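Local atomic coordinates of fanconi-associated nuclease 1 homolog (Pseudomonas aeruginosa, PDB entry 5Y7Q), a protein that belongs to the Fanconi-associated nuclease 1 family, is largely helical with a C-terminal VRR-NUC domain, and is bound to DNA in this model. Residues 110-113 / 114-118; 190-193 / 194-198; 390-393 / 394-398; 549-552 / 553-557. All blocks are in the same frame, centred on the assembly; numbering follows the deposited sequence.

All four contacts are local: the first three run along single helices, and interaction 4 covers the entry into one. Interactions 1 and 2 lie about 20 Å apart between centres, on helices 108-118 and 190-201, and are partly buried; apolar packing dominates the first, while the second adds charged side chains. Interactions 3 and 4 are surface contacts on the other side of the chain's centre, about 22 Å apart between centres, and both border the mixed sheet that includes strands 529-533 and 538-545. A salt-bridge network marks interaction 3, close to a helix C-terminus. At the helix start of interaction 4 the chemistry turns to amides, with nucleotides of two DNA chains alongside.

Interaction 1: 110-113 / 114-118; sequences AAVQ and PLLAL
Leu116 meets both Val112 and Gln113 one turn earlier in helix 108-118. Its CD1 lies 4.3 Å from Val112 CG1 and 4.1 Å from Gln113 NE2, passing at a slant across the glutamine side chain. Next to this pair, Val112 turns its other methyl, CG2, toward Leu115 CD1 at 4.4 Å. The backbone beneath is joined by two helical hydrogen bonds, from Leu116 N to Val112 O (3.0 Å) and from Ala117 N to Gln113 O (3.1 Å). Gln113 folds back on itself at its second torsion, and the bend (chi2 -62°) brings NE2 to the carbonyl oxygen of Arg109, to which it is hydrogen-bonded. Pro114 interrupts the regular pattern. It brings no N-H, and its CD sits instead 3.6 Å from Ala110 O and 3.5 Å from Ala111 O; the helix is kinked here, and the i to i+4 bonds that the nitrogens of Pro114 and Leu115 would make are missing. Around this turn, Leu83 of helix 78-89 touches Val112, whereas Val121 of strand 121-123 packs on Leu115 and Leu116, joining helix and strand within the HTH family region. The kink probably frees Ala111 O for another partner: it accepts no bond from Leu115 N and is engaged by the hydroxyl of Ser80, a polar tie between helices 108-118 and 78-89.

Interaction 2: 190-193 / 194-198; sequences MALC and DRLRL
Asp194 N donates to Met190 O at 2.8 Å, and Arg197 N to Cys193 O, also at 2.8 Å and almost straight (174° at the hydrogen); these are two of the four backbone bonds that join 190-193 to 194-198 in the first turns of the α-helix 190-201. Arg195 N to Ala191 O (2.8 Å) and Leu196 N to Leu192 O (3.0 Å) continue the i to i+4 series. On the flank of the helix, Arg197 NH2 reaches back to Asp194 OD1 in a salt bridge that is weak at 3.4 Å. The carboxylate carbon of Asp194 lies at the edge of the guanidinium, in its plane, and the bend of the arginine at its third torsion (chi3 53°) turns the group back along the helix. Stronger partners of Arg197 are the carbonyl oxygens of Leu204 and Gln206, both bound through NH1; they probably fix the guanidinium that Asp194 then meets. Arg195 leaves on a different course and pairs with Asp240 of helix 236-253. The apolar side is formed by Leu192 and Leu196, one turn apart, with CD1 of the former 4.3 Å from CG of the latter; Leu192 also packs on Phe69, and Leu196 on Leu51 and Ile54, tying this helix to helices 64-75 and 42-57. Beside the acidic group, the methyl CE of Met190 stands 4.1 Å from Asp194 OD1.

Interaction 3: 390-393 / 394-398; sequences WAVR and EHLEE
Arg393 is the centre of a salt-bridge network with Glu394 and Glu397. Its NH1 donates to Glu397 OE2 at 2.6 Å, with 152° at the hydrogen. The acceptor lies in the guanidinium plane, yet the arginine nitrogen stands well above the carboxylate plane, so the two flat groups are not aligned as a coplanar pair. NH2 makes a weaker bridge to Glu394 OE2 at 3.2 Å, also at the guanidinium edge, with that carboxylate turned nearly perpendicular to it (85°). A bend in the arginine chain (chi3 60°) turns the guanidinium toward Glu397. NH1 has a further acceptor, Val403 O on strand 402-405, which probably helps to fix the rotation of the group. Among the backbone bonds, Leu396 N to Val392 O measures 2.9 Å, whereas Glu397 N divides between Arg393 O, a weak bond at 3.2 Å, and Glu394 O, also at 3.2 Å, a sign that the helix is ending. Across the two segments the apolar contact is between Val392 and Leu396, which point the same way with CG1 and CD1 3.6 Å apart; Leu377, Leu529, Cys572 and Val574 lie against Val392. Together these features describe an amphipathic helix laid on a mixed β-sheet, with the Arg393-Glu397 ion pair at its C-terminal end, consistent with the restriction-endonuclease-like core expected of VRR-NUC proteins.

Interaction 4: 549-552 / 553-557; sequences DRLQ and DNQLR. With nucleotides of chain D; nucleotides of chain C.
The side-chain amide of Gln555 takes the backbone N-H of Gln552 on its OE1 at 2.8 Å, a fairly straight bond (163° at the hydrogen) that arrives in the plane of the amide carbonyl; the amide of Gln552 itself is turned 83° from that of Gln555. Two guanidinium groups flank this pair of residues along the chain. That of Arg550 presents its edge to a guanine, DG1 of chain D: NH2 is 3.0 Å from N7 and makes a weak hydrogen bond to O6 at 3.4 Å. That of Arg557 lies with one face over Asn554 CA, 3.6 Å above the plane and toward the rim. Gln552 occupies the N-cap position of helix 553-564, and the donation from its N to Gln555 OE1, three residues on, resembles one half of a capping box, though the box is not complete. Gln555 N instead donates weakly to Asn554 OD1 (2.9 Å), the asparagine having CG between its backbone N and carbonyl carbon (chi1 55°). Leu556 N makes a weak bond to Gln552 O at 3.4 Å. The extended side chain of Gln552 runs outward to the sugar of DC7 of chain C, alongside Asn554. Leu551 closes the apolar flank, its CB 4.3 Å from Leu556 CG. The helix start is thus set between DNA and protein: Leu551 and Gln555 rest on Lys545 of strand 538-545, Lys545 NZ binds Arg550 O, and Asp553 forms a salt bridge with Arg350 of helix 342-358, whose Ala343 and Gln346 also touch Arg557.

Interaction 1: 110-113 / 114-118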
loop_
_atom_site.group_PDB
_atom_site.type_symbol
_atom_site.label_atom_id
_atom_site.label_comp_id
_atom_site.label_asym_id
_atom_site.label_seq_id
_atom_site.Cartn_x
_atom_site.Cartn_y
_atom_site.Cartn_z
ATOM N N ALA A 110 -8.310 1.067 -39.946
ATOM C CA ALA A 110 -7.280 1.929 -40.516
ATOM C C ALA A 110 -6.226 2.284 -39.474
ATOM O O ALA A 110 -5.029 2.079 -39.694
ATOM C CB ALA A 110 -7.912 3.190 -41.106
ATOM N N ALA A 111 -6.649 2.765 -38.306
ATOM C CA ALA A 111 -5.667 3.210 -37.321
ATOM C C ALA A 111 -4.824 2.060 -36.785
ATOM O O ALA A 111 -3.709 2.286 -36.294
ATOM C CB ALA A 111 -6.358 3.942 -36.164
ATOM N N VAL A 112 -5.334 0.830 -36.840
ATOM C CA VAL A 112 -4.564 -0.274 -36.296
ATOM C C VAL A 112 -3.550 -0.839 -37.294
ATOM O O VAL A 112 -2.568 -1.468 -36.859
ATOM C CB VAL A 112 -5.499 -1.379 -35.776
ATOM C CG1 VAL A 112 -5.986 -2.269 -36.917
ATOM C CG2 VAL A 112 -4.798 -2.208 -34.704
ATOM N N GLN A 113 -3.736 -0.637 -38.610
ATOM C CA GLN A 113 -2.824 -1.263 -39.583
ATOM C C GLN A 113 -1.333 -0.994 -39.334
ATOM O O GLN A 113 -0.549 -1.963 -39.341
ATOM C CB GLN A 113 -3.202 -0.850 -41.013
ATOM C CG GLN A 113 -4.613 -1.254 -41.433
ATOM C CD GLN A 113 -4.859 -2.768 -41.439
ATOM O OE1 GLN A 113 -4.120 -3.548 -42.069
ATOM N NE2 GLN A 113 -5.932 -3.183 -40.774
ATOM N N PRO A 114 -0.872 0.249 -39.088
ATOM C CA PRO A 114 0.574 0.442 -38.859
ATOM C C PRO A 114 1.090 -0.290 -37.629
ATOM O O PRO A 114 2.256 -0.712 -37.626
ATOM C CB PRO A 114 0.720 1.964 -38.718
ATOM C CG PRO A 114 -0.531 2.538 -39.228
ATOM C CD PRO A 114 -1.592 1.529 -38.945
ATOM N N LEU A 115 0.245 -0.464 -36.594
ATOM C CA LEU A 115 0.606 -1.267 -35.421
ATOM C C LEU A 115 0.753 -2.741 -35.774
ATOM O O LEU A 115 1.646 -3.422 -35.258
ATOM C CB LEU A 115 -0.436 -1.092 -34.305
ATOM C CG LEU A 115 -0.684 0.370 -33.928
ATOM C CD1 LEU A 115 -1.811 0.536 -32.941
ATOM C CD2 LEU A 115 0.596 0.987 -33.393
ATOM N N LEU A 116 -0.122 -3.260 -36.635
ATOM C CA LEU A 116 0.066 -4.623 -37.123
ATOM C C LEU A 116 1.406 -4.781 -37.837
ATOM O O LEU A 116 2.068 -5.815 -37.696
ATOM C CB LEU A 116 -1.086 -5.024 -38.043
ATOM C CG LEU A 116 -2.475 -4.973 -37.403
ATOM C CD1 LEU A 116 -3.520 -5.426 -38.389
ATOM C CD2 LEU A 116 -2.539 -5.817 -36.147
ATOM N N ALA A 117 1.837 -3.762 -38.595
ATOM C CA ALA A 117 3.082 -3.917 -39.366
ATOM C C ALA A 117 4.318 -4.045 -38.468
ATOM O O ALA A 117 5.291 -4.715 -38.845
ATOM C CB ALA A 117 3.266 -2.752 -40.349
ATOM N N LEU A 118 4.304 -3.399 -37.301
ATOM C CA LEU A 118 5.393 -3.465 -36.333
ATOM C C LEU A 118 5.330 -4.696 -35.437
ATOM O O LEU A 118 6.281 -4.947 -34.683
ATOM C CB LEU A 118 5.367 -2.229 -35.439
ATOM C CG LEU A 118 5.768 -0.881 -36.015
ATOM C CD1 LEU A 118 5.052 0.245 -35.251
ATOM C CD2 LEU A 118 7.275 -0.732 -35.944
#

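Interaction 2: 190-193 / 194-198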
loop_
_atom_site.group_PDB
_atom_site.type_symbol
_atom_site.label_atom_id
_atom_site.label_comp_id
_atom_site.label_asym_id
_atom_site.label_seq_id
_atom_site.Cartn_x
_atom_site.Cartn_y
_atom_site.Cartn_z
ATOM N N MET A 190 3.047 -5.187 -24.092
ATOM C CA MET A 190 2.718 -4.791 -22.719
ATOM C C MET A 190 3.885 -4.905 -21.739
ATOM O O MET A 190 3.943 -4.130 -20.788
ATOM C CB MET A 190 1.560 -5.612 -22.176
ATOM C CG MET A 190 0.655 -4.824 -21.330
ATOM S SD MET A 190 0.075 -3.337 -22.154
ATOM C CE MET A 190 -0.620 -2.490 -20.740
ATOM N N ALA A 191 4.793 -5.868 -21.908
ATOM C CA ALA A 191 5.910 -5.957 -20.975
ATOM C C ALA A 191 6.803 -4.733 -21.080
ATOM O O ALA A 191 7.197 -4.152 -20.062
ATOM C CB ALA A 191 6.728 -7.222 -21.207
ATOM N N LEU A 192 7.121 -4.325 -22.305
ATOM C CA LEU A 192 7.945 -3.144 -22.524
ATOM C C LEU A 192 7.262 -1.871 -22.013
ATOM O O LEU A 192 7.919 -0.962 -21.492
ATOM C CB LEU A 192 8.257 -3.059 -24.013
ATOM C CG LEU A 192 8.863 -1.817 -24.608
ATOM C CD1 LEU A 192 9.981 -1.393 -23.724
ATOM C CD2 LEU A 192 9.383 -2.215 -25.947
ATOM N N CYS A 193 5.942 -1.793 -22.144
ATOM C CA CYS A 193 5.204 -0.675 -21.564
ATOM C C CYS A 193 5.248 -0.698 -20.036
ATOM O O CYS A 193 5.474 0.336 -19.395
ATOM C CB CYS A 193 3.763 -0.699 -22.053
ATOM S SG CYS A 193 3.666 -0.260 -23.783
ATOM N N ASP A 194 5.005 -1.862 -19.428
ATOM C CA ASP A 194 5.066 -1.916 -17.978
ATOM C C ASP A 194 6.471 -1.582 -17.495
ATOM O O ASP A 194 6.631 -0.902 -16.471
ATOM C CB ASP A 194 4.575 -3.280 -17.470
ATOM C CG ASP A 194 3.043 -3.460 -17.645
ATOM O OD1 ASP A 194 2.317 -2.451 -17.870
ATOM O OD2 ASP A 194 2.562 -4.613 -17.570
ATOM N N ARG A 195 7.495 -1.977 -18.251
ATOM C CA ARG A 195 8.847 -1.596 -17.873
ATOM C C ARG A 195 9.019 -0.085 -17.941
ATOM O O ARG A 195 9.707 0.503 -17.093
ATOM C CB ARG A 195 9.877 -2.313 -18.749
ATOM C CG ARG A 195 11.290 -1.901 -18.436
ATOM C CD ARG A 195 12.312 -2.639 -19.260
ATOM N NE ARG A 195 12.727 -3.884 -18.620
ATOM C CZ ARG A 195 13.912 -4.084 -18.043
ATOM N NH1 ARG A 195 14.835 -3.117 -18.010
ATOM N NH2 ARG A 195 14.172 -5.261 -17.489
ATOM N N LEU A 196 8.371 0.573 -18.916
ATOM C CA LEU A 196 8.477 2.031 -18.986
ATOM C C LEU A 196 7.733 2.697 -17.831
ATOM O O LEU A 196 8.265 3.607 -17.186
ATOM C CB LEU A 196 7.955 2.552 -20.321
ATOM C CG LEU A 196 8.629 2.169 -21.649
ATOM C CD1 LEU A 196 7.748 2.670 -22.786
ATOM C CD2 LEU A 196 10.063 2.704 -21.810
ATOM N N ARG A 197 6.508 2.243 -17.554
ATOM C CA ARG A 197 5.732 2.711 -16.407
ATOM C C ARG A 197 6.530 2.617 -15.105
ATOM O O ARG A 197 6.607 3.581 -14.331
ATOM C CB ARG A 197 4.453 1.879 -16.299
ATOM C CG ARG A 197 3.356 2.528 -15.519
ATOM C CD ARG A 197 2.019 1.933 -15.906
ATOM N NE ARG A 197 2.038 0.481 -15.805
ATOM C CZ ARG A 197 1.931 -0.187 -14.669
ATOM N NH1 ARG A 197 1.789 0.472 -13.535
ATOM N NH2 ARG A 197 1.969 -1.505 -14.663
ATOM N N LEU A 198 7.129 1.454 -14.846
ATOM C CA LEU A 198 7.857 1.278 -13.608
ATOM C C LEU A 198 9.114 2.139 -13.602
ATOM O O LEU A 198 9.499 2.676 -12.561
ATOM C CB LEU A 198 8.166 -0.203 -13.392
ATOM C CG LEU A 198 9.457 -0.465 -12.627
ATOM C CD1 LEU A 198 9.216 -0.405 -11.123
ATOM C CD2 LEU A 198 10.150 -1.762 -13.027
#

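Interaction 3: 390-393 / 394-398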
loop_
_atom_site.group_PDB
_atom_site.type_symbol
_atom_site.label_atom_id
_atom_site.label_comp_id
_atom_site.label_asym_id
_atom_site.label_seq_id
_atom_site.Cartn_x
_atom_site.Cartn_y
_atom_site.Cartn_z
ATOM N N TRP A 390 -18.768 5.496 18.308
ATOM C CA TRP A 390 -19.729 6.588 18.185
ATOM C C TRP A 390 -20.578 6.715 19.437
ATOM O O TRP A 390 -20.977 7.827 19.810
ATOM C CB TRP A 390 -20.635 6.383 16.968
ATOM C CG TRP A 390 -19.898 6.389 15.672
ATOM C CD1 TRP A 390 -19.757 5.342 14.809
ATOM C CD2 TRP A 390 -19.182 7.491 15.093
ATOM N NE1 TRP A 390 -19.003 5.724 13.725
ATOM C CE2 TRP A 390 -18.635 7.036 13.874
ATOM C CE3 TRP A 390 -18.951 8.817 15.487
ATOM C CZ2 TRP A 390 -17.873 7.860 13.040
ATOM C CZ3 TRP A 390 -18.198 9.630 14.665
ATOM C CH2 TRP A 390 -17.666 9.148 13.448
ATOM N N ALA A 391 -20.867 5.592 20.096
ATOM C CA ALA A 391 -21.709 5.648 21.284
ATOM C C ALA A 391 -20.982 6.338 22.419
ATOM O O ALA A 391 -21.534 7.237 23.068
ATOM C CB ALA A 391 -22.150 4.246 21.710
ATOM N N VAL A 392 -19.741 5.927 22.683
ATOM C CA VAL A 392 -19.001 6.591 23.743
ATOM C C VAL A 392 -18.822 8.057 23.403
ATOM O O VAL A 392 -18.995 8.933 24.262
ATOM C CB VAL A 392 -17.649 5.910 23.996
ATOM C CG1 VAL A 392 -16.896 6.688 25.023
ATOM C CG2 VAL A 392 -17.854 4.502 24.487
ATOM N N ARG A 393 -18.513 8.352 22.135
ATOM C CA ARG A 393 -18.305 9.738 21.740
ATOM C C ARG A 393 -19.547 10.584 22.018
ATOM O O ARG A 393 -19.435 11.718 22.498
ATOM C CB ARG A 393 -17.917 9.813 20.267
ATOM C CG ARG A 393 -17.268 11.120 19.909
ATOM C CD ARG A 393 -17.689 11.539 18.541
ATOM N NE ARG A 393 -19.130 11.696 18.468
ATOM C CZ ARG A 393 -19.763 12.824 18.779
ATOM N NH1 ARG A 393 -19.071 13.885 19.187
ATOM N NH2 ARG A 393 -21.087 12.895 18.694
ATOM N N GLU A 394 -20.741 10.048 21.745
ATOM C CA GLU A 394 -21.964 10.780 22.078
ATOM C C GLU A 394 -22.096 10.957 23.580
ATOM O O GLU A 394 -22.425 12.044 24.067
ATOM C CB GLU A 394 -23.197 10.056 21.537
ATOM C CG GLU A 394 -23.460 10.273 20.052
ATOM C CD GLU A 394 -24.159 11.592 19.764
ATOM O OE1 GLU A 394 -24.680 12.211 20.723
ATOM O OE2 GLU A 394 -24.187 11.997 18.577
ATOM N N HIS A 395 -21.842 9.891 24.332
ATOM C CA HIS A 395 -22.107 9.932 25.766
ATOM C C HIS A 395 -21.178 10.918 26.474
ATOM O O HIS A 395 -21.591 11.607 27.413
ATOM C CB HIS A 395 -21.980 8.521 26.348
ATOM C CG HIS A 395 -22.062 8.472 27.836
ATOM N ND1 HIS A 395 -23.264 8.471 28.513
ATOM C CD2 HIS A 395 -21.093 8.426 28.782
ATOM C CE1 HIS A 395 -23.032 8.419 29.814
ATOM N NE2 HIS A 395 -21.723 8.394 30.004
ATOM N N LEU A 396 -19.927 11.008 26.023
ATOM C CA LEU A 396 -18.946 11.894 26.630
ATOM C C LEU A 396 -19.128 13.350 26.220
ATOM O O LEU A 396 -18.633 14.241 26.913
ATOM C CB LEU A 396 -17.545 11.428 26.248
ATOM C CG LEU A 396 -17.061 10.118 26.853
ATOM C CD1 LEU A 396 -15.678 9.782 26.317
ATOM C CD2 LEU A 396 -17.045 10.261 28.350
ATOM N N GLU A 397 -19.808 13.611 25.107
ATOM C CA GLU A 397 -20.016 14.977 24.646
ATOM C C GLU A 397 -21.153 15.594 25.442
ATOM O O GLU A 397 -22.281 15.096 25.392
ATOM C CB GLU A 397 -20.334 14.982 23.156
ATOM C CG GLU A 397 -20.361 16.343 22.494
ATOM C CD GLU A 397 -20.621 16.242 20.986
ATOM O OE1 GLU A 397 -21.810 16.130 20.588
ATOM O OE2 GLU A 397 -19.629 16.251 20.212
ATOM N N GLU A 398 -20.851 16.668 26.178
ATOM C CA GLU A 398 -21.794 17.439 26.983
ATOM C C GLU A 398 -21.640 18.908 26.624
ATOM O O GLU A 398 -20.828 19.246 25.751
ATOM C CB GLU A 398 -21.537 17.245 28.477
ATOM C CG GLU A 398 -21.915 15.881 29.013
ATOM C CD GLU A 398 -21.219 15.561 30.334
ATOM O OE1 GLU A 398 -20.716 16.503 30.991
ATOM O OE2 GLU A 398 -21.164 14.367 30.711
#

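Interaction 4: 549-552 / 553-557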
loop_
_atom_site.group_PDB
_atom_site.type_symbol
_atom_site.label_atom_id
_atom_site.label_comp_id
_atom_site.label_asym_id
_atom_site.label_seq_id
_atom_site.Cartn_x
_atom_site.Cartn_y
_atom_site.Cartn_z
ATOM N N ASP A 549 -13.874 -7.072 22.703
ATOM C CA ASP A 549 -12.792 -6.223 22.218
ATOM C C ASP A 549 -11.698 -6.161 23.275
ATOM O O ASP A 549 -11.982 -5.931 24.456
ATOM C CB ASP A 549 -13.299 -4.814 21.913
ATOM C CG ASP A 549 -13.495 -4.566 20.434
ATOM O OD1 ASP A 549 -13.808 -5.536 19.703
ATOM O OD2 ASP A 549 -13.334 -3.394 20.013
ATOM N N ARG A 550 -10.454 -6.368 22.855
ATOM C CA ARG A 550 -9.313 -6.281 23.755
ATOM C C ARG A 550 -8.238 -5.406 23.130
ATOM O O ARG A 550 -8.288 -5.060 21.944
ATOM C CB ARG A 550 -8.745 -7.663 24.097
ATOM C CG ARG A 550 -9.653 -8.498 24.974
ATOM C CD ARG A 550 -9.838 -9.890 24.391
ATOM N NE ARG A 550 -8.739 -10.791 24.732
ATOM C CZ ARG A 550 -8.560 -11.991 24.187
ATOM N NH1 ARG A 550 -9.402 -12.431 23.264
ATOM N NH2 ARG A 550 -7.536 -12.750 24.558
ATOM N N LEU A 551 -7.267 -5.045 23.966
ATOM C CA LEU A 551 -6.221 -4.106 23.594
ATOM C C LEU A 551 -5.174 -4.781 22.711
ATOM O O LEU A 551 -4.571 -5.784 23.104
ATOM C CB LEU A 551 -5.572 -3.533 24.857
ATOM C CG LEU A 551 -6.458 -2.587 25.682
ATOM C CD1 LEU A 551 -5.812 -2.146 27.000
ATOM C CD2 LEU A 551 -6.844 -1.363 24.864
ATOM N N GLN A 552 -4.930 -4.202 21.535
ATOM C CA GLN A 552 -3.893 -4.709 20.652
ATOM C C GLN A 552 -2.517 -4.447 21.276
ATOM O O GLN A 552 -2.393 -3.847 22.346
ATOM C CB GLN A 552 -3.995 -4.046 19.279
ATOM C CG GLN A 552 -5.171 -4.477 18.386
ATOM C CD GLN A 552 -5.033 -3.955 16.936
ATOM O OE1 GLN A 552 -5.040 -4.734 15.969
ATOM N NE2 GLN A 552 -4.896 -2.635 16.789
ATOM N N ASP A 553 -1.459 -4.893 20.590
ATOM C CA ASP A 553 -0.107 -4.699 21.107
ATOM C C ASP A 553 0.323 -3.241 21.004
ATOM O O ASP A 553 0.806 -2.652 21.986
ATOM C CB ASP A 553 0.869 -5.594 20.349
ATOM C CG ASP A 553 0.676 -7.058 20.659
ATOM O OD1 ASP A 553 1.506 -7.880 20.203
ATOM O OD2 ASP A 553 -0.301 -7.383 21.374
ATOM N N ASN A 554 0.163 -2.641 19.817
ATOM C CA ASN A 554 0.614 -1.265 19.619
ATOM C C ASN A 554 -0.132 -0.301 20.535
ATOM O O ASN A 554 0.480 0.595 21.133
ATOM C CB ASN A 554 0.475 -0.856 18.143
ATOM C CG ASN A 554 -0.939 -1.046 17.585
ATOM O OD1 ASN A 554 -1.746 -1.801 18.118
ATOM N ND2 ASN A 554 -1.229 -0.363 16.495
ATOM N N GLN A 555 -1.451 -0.476 20.670
ATOM C CA GLN A 555 -2.218 0.339 21.609
ATOM C C GLN A 555 -1.597 0.292 22.994
ATOM O O GLN A 555 -1.430 1.332 23.635
ATOM C CB GLN A 555 -3.669 -0.134 21.662
ATOM C CG GLN A 555 -4.408 -0.008 20.341
ATOM C CD GLN A 555 -5.800 -0.592 20.388
ATOM O OE1 GLN A 555 -6.013 -1.703 20.890
ATOM N NE2 GLN A 555 -6.763 0.154 19.875
ATOM N N LEU A 556 -1.218 -0.909 23.452
ATOM C CA LEU A 556 -0.616 -1.056 24.777
ATOM C C LEU A 556 0.697 -0.304 24.882
ATOM O O LEU A 556 0.992 0.296 25.922
ATOM C CB LEU A 556 -0.385 -2.528 25.100
ATOM C CG LEU A 556 -1.458 -3.220 25.926
ATOM C CD1 LEU A 556 -1.191 -4.715 25.942
ATOM C CD2 LEU A 556 -1.470 -2.634 27.329
ATOM N N ARG A 557 1.524 -0.356 23.834
ATOM C CA ARG A 557 2.764 0.407 23.892
ATOM C C ARG A 557 2.473 1.899 23.968
ATOM O O ARG A 557 3.159 2.636 24.683
ATOM C CB ARG A 557 3.650 0.070 22.697
ATOM C CG ARG A 557 3.670 -1.419 22.410
ATOM C CD ARG A 557 4.806 -1.849 21.478
ATOM N NE ARG A 557 4.343 -2.234 20.148
ATOM C CZ ARG A 557 4.291 -1.389 19.129
ATOM N NH1 ARG A 557 4.671 -0.129 19.318
ATOM N NH2 ARG A 557 3.875 -1.793 17.930
ATOM P P DG D 1 -0.228 -18.334 28.372
ATOM O OP1 DG D 1 0.633 -19.525 28.171
ATOM O OP2 DG D 1 -1.059 -18.196 29.595
ATOM O "O5'" DG D 1 0.659 -17.004 28.233
ATOM C "C5'" DG D 1 0.106 -15.837 27.618
ATOM C "C4'" DG D 1 -0.560 -16.203 26.305
ATOM O "O4'" DG D 1 -1.987 -16.344 26.491
ATOM C "C3'" DG D 1 -0.405 -15.179 25.169
ATOM O "O3'" DG D 1 0.596 -15.621 24.221
ATOM C "C2'" DG D 1 -1.796 -15.134 24.533
ATOM C "C1'" DG D 1 -2.539 -16.274 25.219
ATOM N N9 DG D 1 -3.960 -16.007 25.275
ATOM C C8 DG D 1 -4.590 -14.970 25.916
ATOM N N7 DG D 1 -5.878 -14.946 25.716
ATOM C C5 DG D 1 -6.107 -16.014 24.860
ATOM C C6 DG D 1 -7.312 -16.492 24.295
ATOM O O6 DG D 1 -8.462 -16.050 24.433
ATOM N N1 DG D 1 -7.093 -17.601 23.484
ATOM C C2 DG D 1 -5.866 -18.181 23.248
ATOM N N2 DG D 1 -5.859 -19.250 22.438
ATOM N N3 DG D 1 -4.732 -17.746 23.773
ATOM C C4 DG D 1 -4.930 -16.663 24.567
ATOM P P DC C 7 -5.238 -2.429 11.858
ATOM O OP1 DC C 7 -4.784 -1.711 13.075
ATOM O OP2 DC C 7 -4.447 -3.541 11.279
ATOM O "O5'" DC C 7 -6.725 -2.969 12.101
ATOM C "C5'" DC C 7 -7.250 -3.062 13.423
ATOM C "C4'" DC C 7 -8.429 -4.022 13.465
ATOM O "O4'" DC C 7 -8.069 -5.252 12.778
ATOM C "C3'" DC C 7 -8.852 -4.472 14.863
ATOM O "O3'" DC C 7 -10.224 -4.896 14.834
ATOM C "C2'" DC C 7 -7.928 -5.668 15.064
ATOM C "C1'" DC C 7 -8.115 -6.320 13.708
ATOM N N1 DC C 7 -7.099 -7.347 13.329
ATOM C C2 DC C 7 -7.450 -8.287 12.363
ATOM O O2 DC C 7 -8.582 -8.231 11.867
ATOM N N3 DC C 7 -6.553 -9.232 11.997
ATOM C C4 DC C 7 -5.338 -9.255 12.557
ATOM N N4 DC C 7 -4.489 -10.214 12.154
ATOM C C5 DC C 7 -4.951 -8.297 13.555
ATOM C C6 DC C 7 -5.857 -7.367 13.910
#